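Local coordinates for ALDH21) (Physcomitrella patens subsp. patens, PDB 5MZ5), which oxidises succinic semialdehyde to succinate with NADP(+) as cofactor, as a member of the aldehyde dehydrogenase family, at residues A[102-107]-A[201-206]; A[108-113]-A[228-233]; A[307-312]-A[341-346]. All blocks are in the same frame, centred on the assembly; numbering follows the deposited sequence.

Contact 1. Residues A[102-107]-A[201-206]; sequences AVLEKV and PAIAVG
Ile203 sets its CG2 methyl against both Val103 and Leu104, one branch serving two neighbours on the opposing helix. This methyl lies 3.7 Å from Val103 CG1, the two side chains crossing at about a right angle. The same CG2 is 3.7 Å from Leu104 CG, but here the chains run past each other in opposite directions, and the CD2 branch of the leucine continues along the isoleucine to its CB at 3.9 Å. Leu104 uses its other branch differently: CD1 meets the backbone of the facing helix at Ala204 CA, 3.7 Å away, with the alanine methyl CB at 3.8 Å. In Ile203 a chi1 of -64° sets CG1 anti to the carbonyl carbon and thereby leaves CG2 anti to the backbone N, facing the other helix. The contact is wholly apolar; no hydrogen bond crosses between the segments.

The axes of the two short helical segments approach to 9.8 Å and run in roughly antiparallel senses, at 147°. Just past Ala204, the second helix ends in a Schellman motif with Gly206 as its C-prime residue. Arg100 NE hydrogen-bonds Ala204 O, adding a polar link between the same two helices. Helix 193-205 follows strand 182-185 and leads to its parallel neighbour 209-212, a beta-alpha-beta crossover of the Rossmann-type sheet; Phe144 and Ala148 of helix 130-151 pack on Leu104, Leu228 of helix 219-229 on Ile203, and Met498 of helix 494-500 on Ala204.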
# COMPACT_ATOMS: atom_id res chain seq x y z
N ALA A 102 12.27 -1.85 21.00
CA ALA A 102 13.14 -1.53 22.14
C ALA A 102 14.52 -2.19 22.01
O ALA A 102 15.52 -1.54 22.32
CB ALA A 102 12.46 -1.92 23.46
N VAL A 103 14.58 -3.45 21.51
CA VAL A 103 15.86 -4.16 21.28
C VAL A 103 16.69 -3.35 20.27
O VAL A 103 17.85 -3.03 20.54
CB VAL A 103 15.68 -5.64 20.79
CG1 VAL A 103 17.03 -6.28 20.45
CG2 VAL A 103 14.90 -6.49 21.79
N LEU A 104 16.08 -3.04 19.11
CA LEU A 104 16.74 -2.32 18.02
C LEU A 104 17.18 -0.91 18.41
O LEU A 104 18.25 -0.48 17.99
CB LEU A 104 15.84 -2.32 16.76
CG LEU A 104 15.55 -3.70 16.18
CD1 LEU A 104 14.28 -3.72 15.39
CD2 LEU A 104 16.74 -4.22 15.36
N GLU A 105 16.39 -0.22 19.24
CA GLU A 105 16.72 1.12 19.73
C GLU A 105 17.88 1.08 20.71
O GLU A 105 18.69 2.01 20.75
CB GLU A 105 15.50 1.82 20.36
CG GLU A 105 14.45 2.21 19.33
CD GLU A 105 13.24 2.92 19.91
OE1 GLU A 105 12.72 2.50 20.97
OE2 GLU A 105 12.80 3.91 19.28
N LYS A 106 17.96 -0.01 21.51
CA LYS A 106 19.05 -0.21 22.46
C LYS A 106 20.36 -0.49 21.71
O LYS A 106 21.41 -0.06 22.16
CB LYS A 106 18.72 -1.32 23.48
CG LYS A 106 17.80 -0.84 24.58
CD LYS A 106 17.41 -1.98 25.52
CE LYS A 106 16.43 -1.51 26.57
NZ LYS A 106 16.43 -2.41 27.76
N VAL A 107 20.28 -1.17 20.54
CA VAL A 107 21.44 -1.43 19.69
C VAL A 107 21.93 -0.07 19.11
O VAL A 107 23.13 0.20 19.17
CB VAL A 107 21.15 -2.48 18.56
CG1 VAL A 107 22.35 -2.63 17.62
CG2 VAL A 107 20.77 -3.82 19.15
N PRO A 201 16.78 -6.76 10.37
CA PRO A 201 15.46 -7.27 9.95
C PRO A 201 14.98 -8.54 10.69
O PRO A 201 13.78 -8.66 10.91
CB PRO A 201 15.61 -7.50 8.44
CG PRO A 201 17.03 -7.56 8.19
CD PRO A 201 17.72 -6.73 9.22
N ALA A 202 15.89 -9.45 11.11
CA ALA A 202 15.53 -10.66 11.88
C ALA A 202 14.90 -10.29 13.23
O ALA A 202 13.88 -10.85 13.60
CB ALA A 202 16.74 -11.54 12.08
N ILE A 203 15.49 -9.31 13.92
CA ILE A 203 14.99 -8.79 15.19
C ILE A 203 13.68 -7.98 14.95
O ILE A 203 12.72 -8.18 15.70
CB ILE A 203 16.08 -7.97 15.95
CG1 ILE A 203 17.26 -8.89 16.34
CG2 ILE A 203 15.48 -7.26 17.18
CD1 ILE A 203 18.56 -8.16 16.74
N ALA A 204 13.61 -7.16 13.89
CA ALA A 204 12.43 -6.36 13.56
C ALA A 204 11.18 -7.23 13.30
O ALA A 204 10.06 -6.81 13.60
CB ALA A 204 12.72 -5.47 12.34
N VAL A 205 11.39 -8.44 12.78
CA VAL A 205 10.37 -9.42 12.47
C VAL A 205 10.07 -10.38 13.65
O VAL A 205 8.92 -10.74 13.86
CB VAL A 205 10.77 -10.16 11.16
CG1 VAL A 205 10.17 -11.55 11.06
CG2 VAL A 205 10.41 -9.31 9.95
N GLY A 206 11.09 -10.76 14.39
CA GLY A 206 10.96 -11.69 15.51
C GLY A 206 11.40 -13.10 15.13
O GLY A 206 10.75 -14.08 15.50

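Contact 2. Residues A[108-113]-A[228-233]; sequences VAELKN and LHKIEE
Lys230 gives its ammonium group to one carboxylate oxygen of Glu110, and this salt bridge is the whole of the direct contact between 108-113 and 228-233. NZ of Lys230 lies 2.9 Å from Glu110 OE1 and is the hydrogen-bond donor, whereas Glu110 OE2 stands 4.2 Å from the same nitrogen. The grip is therefore one-sided rather than forked, and the donor sits well above the carboxylate plane, 57° out of it. Both side chains bend to meet: the glutamate folds at chi2 (-79°) and the lysine at chi3 (-75°), and the two chains cross at about a right angle. OE1 also has a long, weak ion pair with Arg114 NH1, so a second positive charge may add slightly to the field at this oxygen, while Ile227 touches the glutamate side chain.

The bridge links the last turn of helix 97-113 to the chain leaving helix 219-229, the helix that links parallel strands 209-212 and 239-241 of the Rossmann-type sheet. Where that helix gives out, Ile231 N is satisfied by Leu228 O at 3.1 Å, and His229 ND1 is hydrogen-bonded to Ser46 O. An alanine in place of Glu110 would probably leave the Lys230 ammonium without its carboxylate mate and its long, flexible chain freer to swing into solvent. On the other helix the backbone is paired internally, with Lys112 N on Val108 O and Asn113 N on Ala109 O. Farther along the leaving chain, the carboxylates of Glu232 and Glu233 also turn back to helix 97-113.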
# COMPACT_ATOMS: atom_id res chain seq x y z
N VAL A 108 21.00 0.77 18.61
CA VAL A 108 21.28 2.12 18.09
C VAL A 108 22.05 2.96 19.14
O VAL A 108 23.12 3.50 18.81
CB VAL A 108 19.99 2.82 17.59
CG1 VAL A 108 20.21 4.32 17.33
CG2 VAL A 108 19.43 2.14 16.34
N ALA A 109 21.56 2.98 20.40
CA ALA A 109 22.14 3.71 21.53
C ALA A 109 23.56 3.22 21.88
O ALA A 109 24.44 4.05 22.11
CB ALA A 109 21.23 3.62 22.75
N GLU A 110 23.77 1.90 21.87
CA GLU A 110 25.08 1.31 22.14
C GLU A 110 26.09 1.55 21.01
O GLU A 110 27.27 1.78 21.31
CB GLU A 110 24.97 -0.17 22.50
CG GLU A 110 25.08 -0.44 24.00
CD GLU A 110 26.49 -0.43 24.55
OE1 GLU A 110 27.23 -1.42 24.33
OE2 GLU A 110 26.85 0.56 25.24
N LEU A 111 25.64 1.53 19.74
CA LEU A 111 26.50 1.83 18.58
C LEU A 111 26.99 3.29 18.62
O LEU A 111 28.15 3.55 18.33
CB LEU A 111 25.81 1.54 17.24
CG LEU A 111 25.51 0.08 16.90
CD1 LEU A 111 24.48 -0.02 15.80
CD2 LEU A 111 26.76 -0.68 16.52
N LYS A 112 26.11 4.23 19.01
CA LYS A 112 26.46 5.65 19.13
C LYS A 112 27.48 5.88 20.24
O LYS A 112 28.41 6.66 20.08
CB LYS A 112 25.20 6.49 19.39
CG LYS A 112 24.29 6.61 18.18
CD LYS A 112 23.03 7.38 18.54
CE LYS A 112 22.14 7.59 17.33
NZ LYS A 112 20.80 8.07 17.73
N ASN A 113 27.30 5.17 21.37
CA ASN A 113 28.12 5.24 22.58
C ASN A 113 29.53 4.68 22.37
O ASN A 113 30.48 5.19 22.96
CB ASN A 113 27.40 4.48 23.70
CG ASN A 113 27.87 4.84 25.08
OD1 ASN A 113 27.73 5.98 25.53
ND2 ASN A 113 28.42 3.86 25.78
N LEU A 228 23.86 -7.18 22.09
CA LEU A 228 22.66 -8.00 22.15
C LEU A 228 22.51 -8.78 23.43
O LEU A 228 21.40 -8.90 23.94
CB LEU A 228 22.57 -8.93 20.92
CG LEU A 228 22.29 -8.27 19.58
CD1 LEU A 228 22.30 -9.30 18.49
CD2 LEU A 228 20.97 -7.50 19.59
N HIS A 229 23.63 -9.28 23.97
CA HIS A 229 23.70 -10.04 25.22
C HIS A 229 23.15 -9.25 26.42
O HIS A 229 22.53 -9.85 27.29
CB HIS A 229 25.16 -10.50 25.47
CG HIS A 229 25.41 -11.00 26.86
ND1 HIS A 229 24.78 -12.16 27.34
CD2 HIS A 229 26.17 -10.47 27.85
CE1 HIS A 229 25.18 -12.28 28.60
NE2 HIS A 229 26.02 -11.30 28.95
N LYS A 230 23.37 -7.93 26.46
CA LYS A 230 22.93 -7.05 27.55
C LYS A 230 21.45 -6.62 27.41
O LYS A 230 20.96 -5.93 28.30
CB LYS A 230 23.84 -5.81 27.63
CG LYS A 230 25.31 -6.11 27.96
CD LYS A 230 26.23 -4.86 27.84
CE LYS A 230 26.56 -4.44 26.41
NZ LYS A 230 27.64 -3.41 26.35
N ILE A 231 20.75 -7.03 26.33
CA ILE A 231 19.36 -6.62 26.12
C ILE A 231 18.38 -7.68 26.66
O ILE A 231 18.20 -8.75 26.06
CB ILE A 231 19.08 -6.18 24.65
CG1 ILE A 231 20.02 -5.02 24.25
CG2 ILE A 231 17.60 -5.80 24.46
CD1 ILE A 231 20.10 -4.74 22.75
N GLU A 232 17.74 -7.35 27.79
CA GLU A 232 16.81 -8.18 28.56
C GLU A 232 15.53 -8.55 27.79
O GLU A 232 15.04 -9.66 27.98
CB GLU A 232 16.47 -7.53 29.92
CG GLU A 232 15.89 -6.11 29.84
CD GLU A 232 16.87 -4.95 29.95
OE1 GLU A 232 17.84 -4.89 29.16
OE2 GLU A 232 16.63 -4.07 30.81
N GLU A 233 15.02 -7.65 26.91
CA GLU A 233 13.82 -7.85 26.08
C GLU A 233 14.00 -9.01 25.09
O GLU A 233 13.01 -9.63 24.69
CB GLU A 233 13.49 -6.59 25.26
CG GLU A 233 12.88 -5.44 26.05
CD GLU A 233 13.84 -4.40 26.57
OE1 GLU A 233 15.03 -4.73 26.80
OE2 GLU A 233 13.40 -3.25 26.79

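Contact 3. Residues A[307-312]-A[341-346]; sequences RLINGG and VAAVKK
Ile309 reaches across to helix 333-345 with the end of its longer branch, and Ala343 and Val344 receive it. Its CD1 methyl is 3.6 Å from Val344 CG1 and 3.7 Å from Ala343 CB, so a single methyl rests against two consecutive residues. CG1, one bond nearer the isoleucine backbone, also lies against the alanine, at 3.8 Å from CB, which makes the Ala343 methyl a neighbour to the last two carbons of the branch. Toward Val344 the approach is different: the two side chains cross obliquely, and CD1 comes down as far as the valine backbone, 3.6 Å from Val344 N.

Two torsions place this methyl. CG1 stands anti to the carbonyl carbon (chi1 -72°), and the further turn at chi2 (-68°) bends CD1 away from an extended course. Ala343 offers only its methyl, whereas Val344 CG1, the group that meets CD1, sits near an eclipsed chi1 (-17°), an unusual setting. The two helices come closest in backbone at Ile309 and Val344, whose CA atoms are 6.9 Å apart.

Helix 301-313 is the connection of a beta-alpha-beta crossover between parallel strands 290-294 and 323-329, and helix 333-345 follows the second of these strands. Phe340, Leu347 and Tyr358 add to the apolar surroundings of Ile309, while Phe313 touches Val344. Tyr314, which contacts bound succinate in another structure of this protein, has its side chain about 7 Å from that of Ile309. Within each segment the backbone amides are paired locally, for instance Gly311 N with Arg307 O. With no hydrogen bond or charge pair between the segments, the contact depends on the fit of methyl groups and on the exclusion of water from a largely buried apolar surface.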
# COMPACT_ATOMS: atom_id res chain seq x y z
N ARG A 307 32.49 11.94 -8.09
CA ARG A 307 31.59 10.80 -7.93
C ARG A 307 32.10 9.57 -8.64
O ARG A 307 31.93 8.46 -8.13
CB ARG A 307 30.15 11.16 -8.35
CG ARG A 307 29.56 12.32 -7.52
CD ARG A 307 28.93 11.88 -6.23
NE ARG A 307 29.90 11.64 -5.16
CZ ARG A 307 29.71 10.79 -4.16
NH1 ARG A 307 28.60 10.06 -4.08
NH2 ARG A 307 30.64 10.66 -3.22
N LEU A 308 32.78 9.77 -9.78
CA LEU A 308 33.40 8.67 -10.53
C LEU A 308 34.59 8.09 -9.75
O LEU A 308 34.80 6.87 -9.77
CB LEU A 308 33.85 9.13 -11.91
CG LEU A 308 32.76 9.50 -12.91
CD1 LEU A 308 33.39 9.97 -14.21
CD2 LEU A 308 31.78 8.34 -13.15
N ILE A 309 35.33 8.96 -9.03
CA ILE A 309 36.45 8.56 -8.16
C ILE A 309 35.89 7.72 -6.99
O ILE A 309 36.42 6.64 -6.72
CB ILE A 309 37.27 9.80 -7.67
CG1 ILE A 309 38.10 10.42 -8.82
CG2 ILE A 309 38.14 9.50 -6.41
CD1 ILE A 309 39.33 9.52 -9.38
N ASN A 310 34.79 8.20 -6.35
CA ASN A 310 34.13 7.46 -5.27
C ASN A 310 33.70 6.08 -5.77
O ASN A 310 34.00 5.07 -5.13
CB ASN A 310 32.96 8.26 -4.68
CG ASN A 310 32.21 7.49 -3.60
OD1 ASN A 310 32.67 7.32 -2.47
ND2 ASN A 310 31.08 6.91 -3.97
N GLY A 311 33.05 6.03 -6.92
CA GLY A 311 32.61 4.78 -7.51
C GLY A 311 33.72 3.78 -7.77
O GLY A 311 33.64 2.62 -7.36
N GLY A 312 34.74 4.24 -8.46
CA GLY A 312 35.87 3.40 -8.84
C GLY A 312 36.86 3.00 -7.77
O GLY A 312 37.55 1.99 -7.94
N VAL A 341 42.06 10.54 -14.52
CA VAL A 341 43.43 10.04 -14.28
C VAL A 341 44.19 10.98 -13.33
O VAL A 341 44.85 10.51 -12.40
CB VAL A 341 44.21 9.72 -15.59
CG1 VAL A 341 45.70 9.50 -15.33
CG2 VAL A 341 43.61 8.51 -16.31
N ALA A 342 44.08 12.31 -13.52
CA ALA A 342 44.72 13.30 -12.64
C ALA A 342 44.20 13.16 -11.19
O ALA A 342 44.99 13.19 -10.25
CB ALA A 342 44.49 14.72 -13.15
N ALA A 343 42.88 12.94 -11.02
CA ALA A 343 42.28 12.75 -9.70
C ALA A 343 42.69 11.42 -9.04
O ALA A 343 42.94 11.42 -7.84
CB ALA A 343 40.77 12.91 -9.76
N VAL A 344 42.85 10.31 -9.81
CA VAL A 344 43.28 9.03 -9.21
C VAL A 344 44.73 9.13 -8.73
O VAL A 344 45.06 8.52 -7.71
CB VAL A 344 42.99 7.68 -9.97
CG1 VAL A 344 41.95 7.80 -11.07
CG2 VAL A 344 44.26 6.99 -10.47
N LYS A 345 45.57 9.93 -9.44
CA LYS A 345 46.98 10.14 -9.10
C LYS A 345 47.17 10.90 -7.78
O LYS A 345 48.24 10.80 -7.18
CB LYS A 345 47.73 10.84 -10.26
CG LYS A 345 48.09 9.86 -11.38
CD LYS A 345 48.53 10.57 -12.64
CE LYS A 345 49.81 10.00 -13.21
NZ LYS A 345 49.62 8.69 -13.89
N LYS A 346 46.12 11.59 -7.32
CA LYS A 346 46.12 12.37 -6.08
C LYS A 346 45.66 11.56 -4.87
O LYS A 346 45.82 12.04 -3.74
CB LYS A 346 45.24 13.63 -6.24
CG LYS A 346 45.86 14.71 -7.12
CD LYS A 346 44.92 15.90 -7.30
CE LYS A 346 45.57 17.01 -8.11
NZ LYS A 346 44.88 18.31 -7.94

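Contacts 1 and 2 use successive parts of helix 97-113 against different partners, whereas contact 3 belongs to a separate region. The centres of the first two lie about 10 Å apart. They touch directly: Lys106 NZ of contact 1 forms salt bridges to Glu233 OE1 at 2.9 Å and Glu232 OE1 at 3.2 Å, both of contact 2, so the buried apolar contact 1 is joined by charge pairs to the surface contact 2. Contact 3 is centred about 38 Å from each, with nearest atoms about 23 Å (contact 1) and 21 Å (contact 2) away. Contacts 1 and 2 lie away from the annotated cofactor and succinate sites; contact 3 is the one near the succinate site.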